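Local coordinates for protein Polyphosphate:AMP phosphotransferase (Pseudomonas aeruginosa PAO1, PDB 3CZP) that uses inorganic polyphosphate as the donor to convert AMP to ADP, and less efficiently GMP to GDP, with magnesium as cofactor, at residues Ala285-Leu290 against Arg484-Ala489; Arg297-Val302 against Ala492-Asp497; Val332-Pro337 against Thr361-Ser366; Phe409-Asp414 against Val470-Lys475. All coordinates share one frame; numbering follows the deposited sequence.

Interaction 1 of 4, residues Ala285-Leu290 against Arg484-Ala489; sequences ARLAGL and RTINDA
The guanidinium of R286 lies over the shoulder of N487 and ends on the carboxylate of D488. CB of N487 sits 3.4 Å above the guanidinium plane, over its centre, while NH2 of R286 donates to OD1 of D488 in a fairly straight 2.9 Å salt bridge (162°). OD1 uses its anti lone pair and lies close to the guanidinium plane, so face and edge are both engaged. A water accepts a weak hydrogen bond from NH1 of R286 and donates to OD1 of D488. The extended arginine chain, with CG anti to the backbone N (chi1 -172°), reaches from one helix across to the other.

Beneath it the amide of N487 lies against L287, the two side chains crossing at about a right angle: OD1 is 3.1 Å from CA of L287, while the nearby L287 N is badly angled for a hydrogen bond. ND2 instead bonds to E283. CD1 of L290 closes over the backbone O of N487, and CD1 of L287 meets CG2 of I486 at 3.8 Å.

The second shell is acidic. E283 also bridges to R286 NH1, and E491 to R286 NE, so the arginine is gripped by three carboxylates, which probably keeps it charged and fixes its rotation. Helix 475-496 in turn rests on V407 and F409 of strand 404-412.

Here two segments running in the same general direction, axes 9.5 Å apart at 32°, pair the helix before the first strand of the second PPK2 domain with that after its last, as neighbours in one helical layer of a P-loop-type α/β fold.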
# COMPACT_ATOMS: atom_id res chain seq x y z
N ALA A 285 9.22 -32.00 -8.30
CA ALA A 285 9.01 -32.01 -9.77
C ALA A 285 7.53 -31.87 -10.15
O ALA A 285 7.17 -31.19 -11.15
CB ALA A 285 9.60 -33.31 -10.38
N ARG A 286 6.67 -32.52 -9.36
CA ARG A 286 5.23 -32.52 -9.61
C ARG A 286 4.72 -31.11 -9.38
O ARG A 286 3.99 -30.58 -10.21
CB ARG A 286 4.53 -33.51 -8.67
CG ARG A 286 3.06 -33.74 -8.95
CD ARG A 286 2.52 -34.76 -7.99
NE ARG A 286 1.07 -34.74 -7.87
CZ ARG A 286 0.41 -35.14 -6.79
NH1 ARG A 286 1.06 -35.56 -5.71
NH2 ARG A 286 -0.91 -35.10 -6.76
N LEU A 287 5.15 -30.48 -8.28
CA LEU A 287 4.76 -29.08 -8.00
C LEU A 287 5.26 -28.15 -9.10
O LEU A 287 4.49 -27.34 -9.57
CB LEU A 287 5.26 -28.58 -6.64
CG LEU A 287 4.94 -27.08 -6.35
CD1 LEU A 287 3.44 -26.86 -6.31
CD2 LEU A 287 5.55 -26.62 -5.07
N ALA A 288 6.52 -28.26 -9.50
CA ALA A 288 7.04 -27.39 -10.54
C ALA A 288 6.19 -27.51 -11.81
O ALA A 288 5.89 -26.53 -12.50
CB ALA A 288 8.47 -27.75 -10.83
N GLY A 289 5.77 -28.74 -12.13
CA GLY A 289 5.05 -28.95 -13.38
C GLY A 289 3.64 -28.43 -13.30
O GLY A 289 3.11 -27.90 -14.27
N LEU A 290 3.02 -28.54 -12.12
CA LEU A 290 1.63 -28.08 -11.92
C LEU A 290 1.52 -26.59 -11.99
O LEU A 290 0.50 -26.07 -12.46
CB LEU A 290 1.07 -28.59 -10.59
CG LEU A 290 0.72 -30.09 -10.56
CD1 LEU A 290 0.61 -30.56 -9.12
CD2 LEU A 290 -0.56 -30.36 -11.31
N ARG A 484 2.98 -33.01 -1.04
CA ARG A 484 1.95 -33.84 -1.68
C ARG A 484 0.54 -33.22 -1.61
O ARG A 484 -0.22 -33.30 -2.56
CB ARG A 484 1.90 -35.19 -1.06
CG ARG A 484 1.10 -36.21 -1.85
CD ARG A 484 1.18 -37.55 -1.16
NE ARG A 484 2.43 -38.27 -1.37
CZ ARG A 484 3.30 -38.64 -0.41
NH1 ARG A 484 4.37 -39.33 -0.74
NH2 ARG A 484 3.12 -38.27 0.87
N THR A 485 0.23 -32.61 -0.47
CA THR A 485 -1.05 -31.95 -0.28
C THR A 485 -1.25 -30.76 -1.21
O THR A 485 -2.34 -30.59 -1.81
CB THR A 485 -1.23 -31.45 1.15
OG1 THR A 485 -1.09 -32.53 2.08
CG2 THR A 485 -2.64 -30.81 1.31
N ILE A 486 -0.26 -29.90 -1.27
CA ILE A 486 -0.29 -28.81 -2.22
C ILE A 486 -0.60 -29.34 -3.62
O ILE A 486 -1.53 -28.89 -4.24
CB ILE A 486 1.01 -27.98 -2.19
CG1 ILE A 486 1.10 -27.22 -0.85
CG2 ILE A 486 1.08 -26.96 -3.32
CD1 ILE A 486 2.46 -26.61 -0.66
N ASN A 487 0.19 -30.32 -4.07
CA ASN A 487 0.03 -30.92 -5.37
C ASN A 487 -1.34 -31.56 -5.57
O ASN A 487 -1.94 -31.38 -6.63
CB ASN A 487 1.12 -32.01 -5.59
CG ASN A 487 2.56 -31.43 -5.70
OD1 ASN A 487 2.74 -30.26 -6.01
ND2 ASN A 487 3.57 -32.28 -5.47
N ASP A 488 -1.81 -32.34 -4.58
CA ASP A 488 -3.19 -32.92 -4.66
C ASP A 488 -4.24 -31.78 -4.84
O ASP A 488 -5.20 -31.92 -5.60
CB ASP A 488 -3.58 -33.71 -3.40
CG ASP A 488 -2.82 -35.00 -3.24
OD1 ASP A 488 -2.16 -35.45 -4.21
OD2 ASP A 488 -2.91 -35.58 -2.12
N ALA A 489 -4.06 -30.68 -4.11
CA ALA A 489 -5.01 -29.55 -4.16
C ALA A 489 -5.05 -28.84 -5.53
O ALA A 489 -6.11 -28.51 -6.04
CB ALA A 489 -4.77 -28.54 -3.01
O HOH W 1 -0.95 -38.02 -4.35

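Interaction 2 of 4, residues Arg297-Val302 against Ala492-Asp497; sequences RQHSLV and AAYKKD
At the C-terminal end of helix 475-496 the chain is pinned to the lead-in of strand 300-307, the central strand in the 2-3-1-4-5 parallel sheet of this P-loop-type domain.

One hydrogen bond dominates the polar part. NE2 of H299 donates to OD2 of D497 at 2.6 Å along an almost perfectly straight path (177°), in the plane of the imidazole and onto the syn lone pair of the oxygen. Ring and carboxylate reach tip to tip and are nearly coplanar. The other ring nitrogen, ND1, bonds to the carbonyl of G403, so both nitrogens probably carry protons and the pair may be an imidazolium facing a carboxylate. Backbone N of D497 bonds to the carbonyl of A493 at 3.1 Å, which sets the aspartate just beyond the last helical turn.

Flat groups are also covered from their faces. The extended side chain of Q298 stacks its amide over the D497 carboxylate, planes 21° apart, with NE2 of Q298 3.3 Å from OD1 of D497 at an angle too poor for a hydrogen bond. CG of Q298 covers one face of the H299 ring, 3.7 Å above it, and CB of A493 covers the opposite face at 4.1 Å, both displaced toward the rim.

The aromatic contact is oblique: the rings of H299 and Y494 have centroids 5.9 Å apart and planes at 41°. Y494 is itself anchored through its OH to the carbonyl of L290. The closest approach of this pair brings CD2 of H299, in the plane of the tyrosine ring, to within 3.8 Å of CE1 of Y494.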
# COMPACT_ATOMS: atom_id res chain seq x y z
N ARG A 297 -2.92 -20.38 -14.85
CA ARG A 297 -3.28 -18.98 -15.18
C ARG A 297 -4.64 -18.56 -14.69
O ARG A 297 -4.89 -17.39 -14.50
CB ARG A 297 -3.31 -18.78 -16.70
CG ARG A 297 -1.97 -18.87 -17.31
CD ARG A 297 -2.00 -18.73 -18.81
NE ARG A 297 -0.61 -18.64 -19.25
CZ ARG A 297 0.14 -17.55 -19.16
NH1 ARG A 297 1.40 -17.59 -19.57
NH2 ARG A 297 -0.38 -16.41 -18.68
N GLN A 298 -5.53 -19.53 -14.58
CA GLN A 298 -6.88 -19.33 -14.09
C GLN A 298 -6.94 -19.31 -12.58
O GLN A 298 -8.00 -19.09 -12.01
CB GLN A 298 -7.72 -20.47 -14.64
CG GLN A 298 -9.02 -20.78 -13.92
CD GLN A 298 -9.86 -21.80 -14.68
OE1 GLN A 298 -9.38 -22.43 -15.64
NE2 GLN A 298 -11.11 -22.00 -14.21
N HIS A 299 -5.79 -19.47 -11.93
CA HIS A 299 -5.75 -19.72 -10.51
C HIS A 299 -4.64 -18.95 -9.80
O HIS A 299 -3.79 -18.31 -10.41
CB HIS A 299 -5.50 -21.23 -10.26
CG HIS A 299 -6.63 -22.11 -10.69
ND1 HIS A 299 -7.84 -22.16 -10.02
CD2 HIS A 299 -6.75 -22.96 -11.74
CE1 HIS A 299 -8.65 -23.02 -10.64
NE2 HIS A 299 -8.01 -23.51 -11.68
N SER A 300 -4.66 -19.06 -8.48
CA SER A 300 -3.47 -18.75 -7.72
C SER A 300 -3.46 -19.70 -6.51
O SER A 300 -4.38 -20.47 -6.34
CB SER A 300 -3.40 -17.25 -7.36
OG SER A 300 -4.53 -16.92 -6.62
N LEU A 301 -2.40 -19.64 -5.71
CA LEU A 301 -2.24 -20.56 -4.60
C LEU A 301 -1.99 -19.77 -3.34
O LEU A 301 -1.23 -18.82 -3.35
CB LEU A 301 -1.09 -21.54 -4.90
CG LEU A 301 -0.77 -22.76 -4.02
CD1 LEU A 301 -1.94 -23.67 -3.98
CD2 LEU A 301 0.46 -23.51 -4.63
N VAL A 302 -2.67 -20.18 -2.27
CA VAL A 302 -2.36 -19.74 -0.88
C VAL A 302 -2.09 -20.95 -0.03
O VAL A 302 -2.96 -21.83 0.10
CB VAL A 302 -3.51 -18.87 -0.30
CG1 VAL A 302 -3.28 -18.57 1.19
CG2 VAL A 302 -3.61 -17.57 -1.10
N ALA A 492 -6.68 -31.21 -8.08
CA ALA A 492 -8.10 -31.24 -7.81
C ALA A 492 -8.84 -30.07 -8.44
O ALA A 492 -9.93 -30.27 -9.04
CB ALA A 492 -8.36 -31.24 -6.31
N ALA A 493 -8.28 -28.88 -8.25
CA ALA A 493 -8.72 -27.65 -8.86
C ALA A 493 -8.81 -27.79 -10.38
O ALA A 493 -9.82 -27.41 -10.98
CB ALA A 493 -7.76 -26.53 -8.52
N TYR A 494 -7.77 -28.32 -11.01
CA TYR A 494 -7.83 -28.51 -12.48
C TYR A 494 -8.96 -29.45 -12.92
O TYR A 494 -9.55 -29.28 -14.00
CB TYR A 494 -6.51 -29.04 -13.02
CG TYR A 494 -5.34 -28.12 -12.87
CD1 TYR A 494 -5.51 -26.77 -12.52
CD2 TYR A 494 -4.05 -28.59 -13.07
CE1 TYR A 494 -4.42 -25.93 -12.38
CE2 TYR A 494 -2.97 -27.76 -12.92
CZ TYR A 494 -3.15 -26.43 -12.56
OH TYR A 494 -2.05 -25.59 -12.39
N LYS A 495 -9.22 -30.45 -12.11
CA LYS A 495 -10.26 -31.44 -12.40
C LYS A 495 -11.66 -30.83 -12.27
O LYS A 495 -12.60 -31.35 -12.84
CB LYS A 495 -10.15 -32.63 -11.46
CG LYS A 495 -9.04 -33.61 -11.79
CD LYS A 495 -8.94 -34.63 -10.68
CE LYS A 495 -7.73 -35.56 -10.83
NZ LYS A 495 -7.72 -36.65 -9.80
N LYS A 496 -11.76 -29.75 -11.49
CA LYS A 496 -13.00 -29.01 -11.31
C LYS A 496 -13.22 -28.00 -12.43
O LYS A 496 -14.35 -27.79 -12.82
CB LYS A 496 -12.97 -28.34 -9.93
CG LYS A 496 -14.28 -27.70 -9.46
CD LYS A 496 -14.09 -27.12 -8.02
CE LYS A 496 -15.05 -25.98 -7.62
NZ LYS A 496 -14.54 -25.29 -6.37
N ASP A 497 -12.16 -27.44 -12.96
CA ASP A 497 -12.27 -26.53 -14.06
C ASP A 497 -12.79 -27.20 -15.29
O ASP A 497 -12.59 -28.38 -15.50
CB ASP A 497 -10.93 -25.96 -14.43
CG ASP A 497 -10.25 -25.28 -13.30
OD1 ASP A 497 -10.92 -24.78 -12.42
OD2 ASP A 497 -9.04 -25.25 -13.31

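Interaction 3 of 4, residues Val332-Pro337 against Thr361-Ser366; sequences VPIAAP and TIFDRS
Three main-chain hydrogen bonds join V332-I334 to I362-D364 as a parallel ladder at the edge of the five-stranded P-loop-type sheet. V332 N donates to I362 O at 2.7 Å, nearly along the C=O axis. D364 N returns a bond to V332 O at 3.0 Å, approaching from above the carbonyl plane with a less straight N-H (147°). I334 N then gives its hydrogen to D364 O at 2.8 Å, in the carbonyl plane. Between the donors V332 N and I334 N, P333 has no N-H to offer, and its nitrogen faces away from the ladder.

V332 O also receives a CH contact from CA of F363. A water donating to I334 O at 2.7 Å also gives D364 O a second donor, at 3.2 Å, tying the strand ends together where they diverge.

With CG anti to the backbone N, OD2 of D364 forms a salt bridge with R70 of the second subunit; K313 of the same chain makes only a long, weak ion pair with OD1. The D-R-S sequence at this strand end is consistent with the Walker B motif of PPK2 enzymes. S366 OG is satisfied by E306 and by Y368 N.

After D364 the chain bends away through a positive phi at R365 (69°). This places the R365 carbonyl against the isoleucine side chain, where CG1 of I334 lies 3.2 Å from O of R365.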
# COMPACT_ATOMS: atom_id res chain seq x y z
N VAL A 332 5.16 -14.57 3.25
CA VAL A 332 4.78 -13.54 4.22
C VAL A 332 4.87 -14.11 5.63
O VAL A 332 4.01 -14.87 6.03
CB VAL A 332 3.33 -13.10 4.04
CG1 VAL A 332 2.96 -11.94 5.04
CG2 VAL A 332 3.09 -12.76 2.58
N PRO A 333 5.90 -13.74 6.37
CA PRO A 333 6.00 -14.18 7.76
C PRO A 333 5.16 -13.26 8.64
O PRO A 333 5.41 -12.07 8.72
CB PRO A 333 7.51 -14.11 8.01
CG PRO A 333 8.00 -13.02 7.12
CD PRO A 333 7.08 -12.98 5.94
N ILE A 334 4.10 -13.78 9.24
CA ILE A 334 3.13 -12.89 9.87
C ILE A 334 3.63 -12.71 11.29
O ILE A 334 3.90 -13.70 11.92
CB ILE A 334 1.71 -13.49 9.85
CG1 ILE A 334 1.15 -13.43 8.41
CG2 ILE A 334 0.82 -12.84 10.87
CD1 ILE A 334 0.97 -12.04 7.83
N ALA A 335 3.79 -11.45 11.72
CA ALA A 335 4.12 -11.06 13.08
C ALA A 335 3.04 -10.10 13.66
O ALA A 335 1.96 -9.95 13.09
CB ALA A 335 5.50 -10.34 13.11
N ALA A 336 3.40 -9.43 14.75
CA ALA A 336 2.59 -8.41 15.42
C ALA A 336 2.20 -7.38 14.36
O ALA A 336 3.02 -7.05 13.48
CB ALA A 336 3.44 -7.78 16.60
N PRO A 337 0.94 -6.91 14.36
CA PRO A 337 0.64 -5.90 13.36
C PRO A 337 1.42 -4.56 13.46
O PRO A 337 1.71 -4.09 14.55
CB PRO A 337 -0.85 -5.66 13.55
CG PRO A 337 -1.08 -6.05 14.99
CD PRO A 337 -0.25 -7.24 15.15
N THR A 361 1.31 -17.44 -2.72
CA THR A 361 1.69 -16.74 -1.49
C THR A 361 1.67 -17.77 -0.38
O THR A 361 0.76 -18.58 -0.27
CB THR A 361 0.77 -15.59 -1.11
OG1 THR A 361 0.73 -14.64 -2.17
CG2 THR A 361 1.22 -14.92 0.21
N ILE A 362 2.74 -17.77 0.39
CA ILE A 362 2.88 -18.66 1.53
C ILE A 362 2.84 -17.76 2.81
O ILE A 362 3.59 -16.75 2.92
CB ILE A 362 4.23 -19.35 1.44
CG1 ILE A 362 4.39 -20.18 0.15
CG2 ILE A 362 4.46 -20.20 2.71
CD1 ILE A 362 5.69 -21.04 0.12
N PHE A 363 1.98 -18.16 3.76
CA PHE A 363 1.77 -17.46 4.98
C PHE A 363 2.40 -18.29 6.09
O PHE A 363 1.93 -19.37 6.45
CB PHE A 363 0.29 -17.21 5.24
CG PHE A 363 -0.32 -16.14 4.37
CD1 PHE A 363 -0.19 -14.81 4.70
CD2 PHE A 363 -0.98 -16.48 3.18
CE1 PHE A 363 -0.73 -13.81 3.91
CE2 PHE A 363 -1.55 -15.48 2.37
CZ PHE A 363 -1.43 -14.15 2.74
N ASP A 364 3.49 -17.78 6.60
CA ASP A 364 4.09 -18.35 7.78
C ASP A 364 3.46 -17.70 8.99
O ASP A 364 3.81 -16.59 9.38
CB ASP A 364 5.60 -18.15 7.73
CG ASP A 364 6.32 -18.87 8.87
OD1 ASP A 364 5.68 -19.56 9.71
OD2 ASP A 364 7.55 -18.72 8.93
N ARG A 365 2.50 -18.42 9.56
CA ARG A 365 1.47 -17.86 10.44
C ARG A 365 0.54 -16.98 9.62
O ARG A 365 0.86 -16.64 8.50
CB ARG A 365 2.06 -17.13 11.63
CG ARG A 365 3.08 -17.95 12.35
CD ARG A 365 3.72 -17.17 13.43
NE ARG A 365 2.86 -17.12 14.60
CZ ARG A 365 3.28 -16.88 15.84
NH1 ARG A 365 4.58 -16.68 16.07
NH2 ARG A 365 2.41 -16.86 16.86
N SER A 366 -0.64 -16.72 10.13
CA SER A 366 -1.70 -16.29 9.24
C SER A 366 -2.78 -15.62 10.04
O SER A 366 -2.58 -15.30 11.20
CB SER A 366 -2.28 -17.52 8.49
OG SER A 366 -3.17 -18.24 9.37
O HOH W 2 5.93 -15.46 11.47

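Interaction 4 of 4, residues Phe409-Asp414 against Val470-Lys475; sequences FWLAID and VEANDK
V470 sits at the middle of an apolar patch, its CG2 touching both CD1 of F409 at 3.6 Å and CD1 of L411 at 3.8 Å. The L411 and V470 side chains lie side by side and point the same way, as parallel bridge partners do, whereas F409 crosses V470 obliquely. The methyl of A472 extends the patch: its CB stands 3.9 Å from CB of L411 and touches CG2 of I413. Helix 475-496 covers this face, with V482 and T485 on F409 and A478 on V470. W410 leaves by the other face of the sheet, packing on V453 and M456 of helix 446-460.

The backbone ladder runs past these side chains. V470 N donates to W410 O, A412 N to V470 O at 2.8 Å and nearly along the C=O axis, and A472 N to A412 O at 2.7 Å.

Beyond the strands the joint becomes polar. The amide of N473 closes a two-bond ring with D414: its OD1 takes D414 N at 3.1 Å on a lone pair, and its ND2 gives to D414 OD2 at 2.9 Å. The carboxylate is met from above its plane, and the two flat groups stand 67° apart. CG of D414 occupies the crowded position between backbone N and carbonyl carbon (chi1 58°), from which OD1 can cap T417 N.

D414 and D474, which bonds F477 N, are thus N-caps. Adjacent parallel strands, each leading through a short turn into a capped helix, are characteristic of the β-to-α connections of an α/β P-loop kinase fold.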
# COMPACT_ATOMS: atom_id res chain seq x y z
N PHE A 409 -2.07 -25.89 6.75
CA PHE A 409 -1.31 -26.91 7.47
C PHE A 409 -1.21 -26.59 8.97
O PHE A 409 -0.81 -25.50 9.35
CB PHE A 409 0.12 -27.04 6.88
CG PHE A 409 0.17 -27.48 5.41
CD1 PHE A 409 -0.12 -28.80 5.04
CD2 PHE A 409 0.48 -26.58 4.41
CE1 PHE A 409 -0.10 -29.18 3.75
CE2 PHE A 409 0.53 -26.99 3.10
CZ PHE A 409 0.24 -28.28 2.77
N TRP A 410 -1.52 -27.57 9.80
CA TRP A 410 -1.19 -27.53 11.19
C TRP A 410 -0.15 -28.58 11.40
O TRP A 410 -0.44 -29.76 11.29
CB TRP A 410 -2.39 -27.82 12.11
CG TRP A 410 -1.94 -27.89 13.51
CD1 TRP A 410 -1.64 -29.03 14.24
CD2 TRP A 410 -1.59 -26.78 14.35
NE1 TRP A 410 -1.15 -28.67 15.50
CE2 TRP A 410 -1.12 -27.31 15.59
CE3 TRP A 410 -1.63 -25.39 14.17
CZ2 TRP A 410 -0.71 -26.50 16.64
CZ3 TRP A 410 -1.20 -24.58 15.24
CH2 TRP A 410 -0.75 -25.12 16.44
N LEU A 411 1.07 -28.15 11.66
CA LEU A 411 2.16 -29.08 11.92
C LEU A 411 2.14 -29.45 13.40
O LEU A 411 2.38 -28.61 14.28
CB LEU A 411 3.53 -28.54 11.50
CG LEU A 411 3.95 -28.83 10.05
CD1 LEU A 411 2.97 -28.30 9.04
CD2 LEU A 411 5.38 -28.24 9.82
N ALA A 412 1.88 -30.72 13.67
CA ALA A 412 1.70 -31.21 15.03
C ALA A 412 2.95 -31.98 15.48
O ALA A 412 3.45 -32.85 14.77
CB ALA A 412 0.44 -32.08 15.11
N ILE A 413 3.46 -31.63 16.67
CA ILE A 413 4.51 -32.40 17.32
C ILE A 413 4.08 -32.62 18.77
O ILE A 413 3.18 -31.91 19.26
CB ILE A 413 5.94 -31.74 17.28
CG1 ILE A 413 6.00 -30.43 18.04
CG2 ILE A 413 6.49 -31.57 15.84
CD1 ILE A 413 7.38 -29.67 17.87
N ASP A 414 4.71 -33.59 19.46
CA ASP A 414 4.40 -33.79 20.88
C ASP A 414 5.35 -32.97 21.76
O ASP A 414 6.29 -32.33 21.25
CB ASP A 414 4.31 -35.26 21.28
CG ASP A 414 5.58 -36.04 20.99
OD1 ASP A 414 6.67 -35.45 21.14
OD2 ASP A 414 5.48 -37.25 20.61
N VAL A 470 -0.56 -32.16 9.87
CA VAL A 470 0.69 -32.79 9.48
C VAL A 470 1.35 -33.39 10.73
O VAL A 470 1.61 -32.69 11.68
CB VAL A 470 1.61 -31.79 8.76
CG1 VAL A 470 2.90 -32.50 8.28
CG2 VAL A 470 0.87 -31.11 7.58
N GLU A 471 1.55 -34.69 10.74
CA GLU A 471 2.26 -35.40 11.83
C GLU A 471 3.73 -35.04 11.64
O GLU A 471 4.37 -35.48 10.68
CB GLU A 471 2.08 -36.91 11.71
CG GLU A 471 0.64 -37.44 11.85
CD GLU A 471 -0.20 -37.31 10.57
OE1 GLU A 471 0.24 -36.70 9.57
OE2 GLU A 471 -1.32 -37.82 10.60
N ALA A 472 4.25 -34.18 12.51
CA ALA A 472 5.50 -33.45 12.21
C ALA A 472 6.70 -33.82 13.07
O ALA A 472 7.78 -33.27 12.89
CB ALA A 472 5.23 -31.93 12.27
N ASN A 473 6.55 -34.81 13.95
CA ASN A 473 7.67 -35.30 14.74
C ASN A 473 8.89 -35.73 13.89
O ASN A 473 10.01 -35.63 14.36
CB ASN A 473 7.26 -36.51 15.61
CG ASN A 473 6.59 -36.13 16.92
OD1 ASN A 473 6.29 -34.98 17.15
ND2 ASN A 473 6.34 -37.15 17.80
N ASP A 474 8.61 -36.28 12.70
CA ASP A 474 9.61 -36.66 11.71
C ASP A 474 9.55 -35.65 10.60
O ASP A 474 8.56 -35.59 9.85
CB ASP A 474 9.34 -38.07 11.13
CG ASP A 474 10.40 -38.49 10.11
OD1 ASP A 474 11.58 -38.50 10.46
OD2 ASP A 474 10.07 -38.79 8.94
N LYS A 475 10.58 -34.82 10.51
CA LYS A 475 10.67 -33.77 9.49
C LYS A 475 10.50 -34.29 8.06
O LYS A 475 9.91 -33.60 7.21
CB LYS A 475 12.01 -33.01 9.60
CG LYS A 475 11.99 -31.84 10.61
CD LYS A 475 13.37 -31.69 11.36
CE LYS A 475 13.39 -30.47 12.27
NZ LYS A 475 14.78 -30.04 12.61

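In the fold
All four contacts belong to the second PPK2 domain; the N-terminal one seems to be catalytically inactive. Interactions 1 and 2 share helix 475-496 (centres 11 Å apart) and meet in a 2.6 Å hydrogen bond between L290 O and Y494 OH. Interaction 1 touches interaction 4, CB of T485 packing 3.6 Å from CE1 of F409. Through the sheet, interaction 2 passes to interaction 3: L301 O lies 3.0 Å from T361 N, a probable hydrogen bond between neighbouring strands. Interactions 3 and 4 occupy the two outer strand pairs, centres 19 Å apart. A bound glycerol, probably from crystallisation, lies about 6 Å from the D364 side chain, and one equally near that of L411.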